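Local coordinates for protein riboflavin kinase, putative (Trypanosoma brucei, PDB 3BNW) that probably phosphorylates riboflavin with ATP to give FMN, the single step of that route, at residues D138-K141 against S142-Q145; Q145-R148 against D149-K153. One frame throughout, in Å; residues are numbered along the deposited sequence.

Contact 1: residues D138-K141 against S142-Q145; sequences DTIK and SDVQ
The carboxylate of Asp143 presents one face to the preceding turn of the α-helix 133-151, which packs against the antiparallel β-barrel of the riboflavin kinase fold: Thr139 O stands directly over Asp143 CG at 3.0 Å, almost equally far from OD1 and OD2. On that same side, but displaced outward from the group, lie two methyls, Thr139 CG2 at 4.0 Å from Asp143 OD2 and Ile140 CD1 at 3.8 Å from the same oxygen. Since carbonyl and carboxylate both accept, no bond joins Asp143 and Thr139 through these oxygens; the charge is answered elsewhere, OD1 making a salt bridge to Arg125 of strand 115-126. Asp143 is buried against Ile124 of the same strand. Thr139 CG2 reaches Asp143 because it is anti to the backbone N, while OG1 (chi1 -62°) folds back to Ala135 O.

Ile140 and Val144, one turn apart, meet obliquely through their CG2 methyls, 4.0 Å from each other, and Val144 CG2 also leans on the Ile140 carbonyl oxygen. Asp138, Lys141 and Ser142 supply the polar contacts. Lys141, its chain bent at chi3 (60°), swings NZ back to Asp138 and forms a salt bridge to OD1, met nearly along the C-O direction of the carboxylate, at 3.0 Å. Backbone i to i+4 hydrogen bonds run throughout, the straightest being Val144 N to Ile140 O at 165°. One carbonyl is gripped twice: Asp138 O takes Ser142 N from above the carbonyl plane at 3.2 Å, and Ser142 OG donates to that oxygen at 2.8 Å, nearly along the C=O axis.

Contact 2: residues Q145-R148 against D149-K153; sequences QFTR and DMLQK
Met150 is laid over a face of the Phe146 ring one helical turn earlier, and it is the methylene CG, more than the sulfur, that does the covering. Met150 CG sits 3.7 Å from the Phe146 ring centroid and only 15° off the normal, a CH-pi contact displaced slightly toward the CZ side, where Met150 CG approaches Phe146 CZ to 3.6 Å. The sulfur joins in obliquely as a Met-aromatic contact: Met150 SD is 4.3 Å from the centroid, 38° off the normal, and nearest to Phe146 CE1. With Phe146 CG anti to its own N (chi1 178°), the ring stands out from the helix, where Met150 lies against one face; the bend at chi2 of Met150 places SD above and just outside the CE1-CZ rim. His8, from the expression tag, also stacks on this ring, while Leu156 of helix 154-157 packs on Met150.

Around the helix, Thr147 and Leu151 run side by side in the same direction, Thr147 CG2 touching Leu151 CD1 at 3.7 Å. Leu151 CG comes within 3.1 Å of Thr147 O, a close approach to the oxygen that also accepts from Leu151 N. Thr147 OG1 is bonded to Asp143 O, joining consecutive turns, and the Thr147 side chain also touches Ile124 and Tyr61 of the sheet.

The main-chain bonds lengthen toward Gln152. Asp149 N reaches Gln145 O at 2.8 Å, whereas Gln152 N to Arg148 O is weak at 3.3 Å, and Lys153 N turns to Met150 O instead. Beside these bonds, the Phe146-Met150 contact is apolar and polarisable, a methylene and a sulfur against an aromatic face, and its attraction is probably mainly dispersive.

The two contacts succeed each other along helix 133-151, sharing Gln145, with centres about 11 Å apart. Contact 1 is mainly a surface turn in which Asp143 is the buried residue, and its distinctive interactions are polar: an intrahelical salt bridge, a serine hydroxyl on a backbone carbonyl, and an acid that reaches strand 115-126. Contact 2 is more deeply set, with Thr147, Met150 and Leu151 all buried, and it meets strand 58-69 and helix 154-157 as well as strand 115-126; its side-chain contacts are accordingly aromatic, sulfur and aliphatic.

Contact 1: residues D138-K141 against S142-Q145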
loop_
_atom_site.group_PDB
_atom_site.type_symbol
_atom_site.label_atom_id
_atom_site.label_comp_id
_atom_site.label_asym_id
_atom_site.label_seq_id
_atom_site.Cartn_x
_atom_site.Cartn_y
_atom_site.Cartn_z
ATOM N N ASP A 138 13.271 -8.214 -11.831
ATOM C CA ASP A 138 12.897 -7.430 -13.009
ATOM C C ASP A 138 11.434 -6.997 -12.971
ATOM O O ASP A 138 11.078 -5.985 -13.573
ATOM C CB ASP A 138 13.186 -8.199 -14.303
ATOM C CG ASP A 138 14.675 -8.257 -14.633
ATOM O OD1 ASP A 138 15.447 -7.403 -14.135
ATOM O OD2 ASP A 138 15.077 -9.161 -15.399
ATOM N N THR A 139 10.593 -7.751 -12.267
ATOM C CA THR A 139 9.181 -7.402 -12.137
ATOM C C THR A 139 8.944 -6.350 -11.051
ATOM O O THR A 139 8.125 -5.459 -11.237
ATOM C CB THR A 139 8.302 -8.654 -11.911
ATOM O OG1 THR A 139 8.416 -9.507 -13.054
ATOM C CG2 THR A 139 6.831 -8.277 -11.725
ATOM N N ILE A 140 9.657 -6.436 -9.933
ATOM C CA ILE A 140 9.551 -5.400 -8.901
ATOM C C ILE A 140 10.064 -4.051 -9.419
ATOM O O ILE A 140 9.443 -3.019 -9.172
ATOM C CB ILE A 140 10.307 -5.757 -7.601
ATOM C CG1 ILE A 140 9.846 -7.105 -7.031
ATOM C CG2 ILE A 140 10.103 -4.670 -6.569
ATOM C CD1 ILE A 140 8.366 -7.393 -7.199
ATOM N N LYS A 141 11.192 -4.069 -10.131
ATOM C CA LYS A 141 11.711 -2.869 -10.802
ATOM C C LYS A 141 10.686 -2.273 -11.770
ATOM O O LYS A 141 10.539 -1.052 -11.858
ATOM C CB LYS A 141 13.001 -3.181 -11.562
ATOM C CG LYS A 141 14.275 -3.015 -10.745
ATOM C CD LYS A 141 15.426 -3.891 -11.282
ATOM C CE LYS A 141 15.821 -3.569 -12.732
ATOM N NZ LYS A 141 16.523 -4.714 -13.398
ATOM N N SER A 142 9.988 -3.140 -12.498
ATOM C CA SER A 142 8.925 -2.701 -13.392
ATOM C C SER A 142 7.722 -2.146 -12.621
ATOM O O SER A 142 7.088 -1.202 -13.074
ATOM C CB SER A 142 8.482 -3.845 -14.302
ATOM O OG SER A 142 9.550 -4.264 -15.131
ATOM N N ASP A 143 7.411 -2.738 -11.469
ATOM C CA ASP A 143 6.332 -2.247 -10.617
ATOM C C ASP A 143 6.681 -0.883 -10.036
ATOM O O ASP A 143 5.860 0.030 -10.049
ATOM C CB ASP A 143 6.063 -3.204 -9.451
ATOM C CG ASP A 143 5.564 -4.562 -9.893
ATOM O OD1 ASP A 143 5.015 -4.702 -11.013
ATOM O OD2 ASP A 143 5.721 -5.502 -9.089
ATOM N N VAL A 144 7.903 -0.768 -9.516
ATOM C CA VAL A 144 8.383 0.466 -8.903
ATOM C C VAL A 144 8.354 1.634 -9.893
ATOM O O VAL A 144 7.868 2.713 -9.566
ATOM C CB VAL A 144 9.818 0.294 -8.341
ATOM C CG1 VAL A 144 10.371 1.621 -7.830
ATOM C CG2 VAL A 144 9.834 -0.744 -7.230
ATOM N N GLN A 145 8.851 1.406 -11.106
ATOM C CA GLN A 145 8.918 2.465 -12.119
ATOM C C GLN A 145 7.530 2.832 -12.642
ATOM O O GLN A 145 7.249 4.003 -12.897
ATOM C CB GLN A 145 9.822 2.056 -13.291
ATOM C CG GLN A 145 10.707 3.188 -13.813
ATOM C CD GLN A 145 11.992 3.364 -12.992
ATOM O OE1 GLN A 145 11.952 3.719 -11.808
ATOM N NE2 GLN A 145 13.138 3.110 -13.625
#

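Contact 2: residues Q145-R148 against D149-K153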
loop_
_atom_site.group_PDB
_atom_site.type_symbol
_atom_site.label_atom_id
_atom_site.label_comp_id
_atom_site.label_asym_id
_atom_site.label_seq_id
_atom_site.Cartn_x
_atom_site.Cartn_y
_atom_site.Cartn_z
ATOM N N GLN A 145 8.851 1.406 -11.106
ATOM C CA GLN A 145 8.918 2.465 -12.119
ATOM C C GLN A 145 7.530 2.832 -12.642
ATOM O O GLN A 145 7.249 4.003 -12.897
ATOM C CB GLN A 145 9.822 2.056 -13.291
ATOM C CG GLN A 145 10.707 3.188 -13.813
ATOM C CD GLN A 145 11.992 3.364 -12.992
ATOM O OE1 GLN A 145 11.952 3.719 -11.808
ATOM N NE2 GLN A 145 13.138 3.110 -13.625
ATOM N N PHE A 146 6.677 1.826 -12.809
ATOM C CA PHE A 146 5.304 2.028 -13.254
ATOM C C PHE A 146 4.558 2.900 -12.252
ATOM O O PHE A 146 3.994 3.931 -12.613
ATOM C CB PHE A 146 4.598 0.679 -13.407
ATOM C CG PHE A 146 3.161 0.784 -13.826
ATOM C CD1 PHE A 146 2.824 1.237 -15.097
ATOM C CD2 PHE A 146 2.138 0.413 -12.960
ATOM C CE1 PHE A 146 1.493 1.328 -15.493
ATOM C CE2 PHE A 146 0.805 0.501 -13.352
ATOM C CZ PHE A 146 0.486 0.959 -14.619
ATOM N N THR A 147 4.582 2.477 -10.991
ATOM C CA THR A 147 3.983 3.223 -9.890
ATOM C C THR A 147 4.462 4.672 -9.861
ATOM O O THR A 147 3.681 5.576 -9.591
ATOM C CB THR A 147 4.305 2.550 -8.532
ATOM O OG1 THR A 147 3.711 1.245 -8.488
ATOM C CG2 THR A 147 3.787 3.390 -7.362
ATOM N N ARG A 148 5.743 4.879 -10.148
ATOM C CA ARG A 148 6.316 6.223 -10.222
ATOM C C ARG A 148 5.852 7.001 -11.451
ATOM O O ARG A 148 5.567 8.190 -11.350
ATOM C CB ARG A 148 7.845 6.152 -10.183
ATOM C CG ARG A 148 8.350 5.797 -8.809
ATOM C CD ARG A 148 9.844 5.964 -8.647
ATOM N NE ARG A 148 10.165 6.101 -7.228
ATOM C CZ ARG A 148 11.376 5.970 -6.697
ATOM N NH1 ARG A 148 12.434 5.692 -7.455
ATOM N NH2 ARG A 148 11.527 6.117 -5.386
ATOM N N ASP A 149 5.781 6.340 -12.604
ATOM C CA ASP A 149 5.321 6.988 -13.836
ATOM C C ASP A 149 3.846 7.381 -13.754
ATOM O O ASP A 149 3.453 8.443 -14.247
ATOM C CB ASP A 149 5.563 6.085 -15.056
ATOM C CG ASP A 149 7.045 5.960 -15.417
ATOM O OD1 ASP A 149 7.879 6.700 -14.846
ATOM O OD2 ASP A 149 7.377 5.120 -16.278
ATOM N N MET A 150 3.041 6.529 -13.123
ATOM C CA MET A 150 1.608 6.787 -12.965
ATOM C C MET A 150 1.346 7.949 -12.011
ATOM O O MET A 150 0.497 8.794 -12.277
ATOM C CB MET A 150 0.883 5.537 -12.452
ATOM C CG MET A 150 0.846 4.363 -13.431
ATOM S SD MET A 150 0.118 4.734 -15.036
ATOM C CE MET A 150 -1.457 5.404 -14.526
ATOM N N LEU A 151 2.086 7.990 -10.906
ATOM C CA LEU A 151 1.874 9.006 -9.871
ATOM C C LEU A 151 2.389 10.394 -10.269
ATOM O O LEU A 151 2.064 11.383 -9.608
ATOM C CB LEU A 151 2.497 8.563 -8.538
ATOM C CG LEU A 151 1.820 7.370 -7.842
ATOM C CD1 LEU A 151 2.664 6.895 -6.672
ATOM C CD2 LEU A 151 0.410 7.702 -7.373
ATOM N N GLN A 152 3.181 10.470 -11.339
ATOM C CA GLN A 152 3.596 11.765 -11.890
ATOM C C GLN A 152 2.460 12.437 -12.668
ATOM O O GLN A 152 2.507 13.643 -12.920
ATOM C CB GLN A 152 4.831 11.615 -12.789
ATOM C CG GLN A 152 6.113 11.223 -12.052
ATOM C CD GLN A 152 6.761 12.380 -11.307
ATOM O OE1 GLN A 152 6.092 13.126 -10.593
ATOM N NE2 GLN A 152 8.078 12.525 -11.462
ATOM N N LYS A 153 1.442 11.661 -13.036
ATOM C CA LYS A 153 0.317 12.182 -13.807
ATOM C C LYS A 153 -0.434 13.231 -12.980
ATOM O O LYS A 153 -0.756 12.983 -11.817
ATOM C CB LYS A 153 -0.614 11.048 -14.252
ATOM C CG LYS A 153 0.058 10.062 -15.220
ATOM C CD LYS A 153 -0.702 8.747 -15.380
ATOM C CE LYS A 153 -1.649 8.758 -16.570
ATOM N NZ LYS A 153 -2.276 7.415 -16.795
#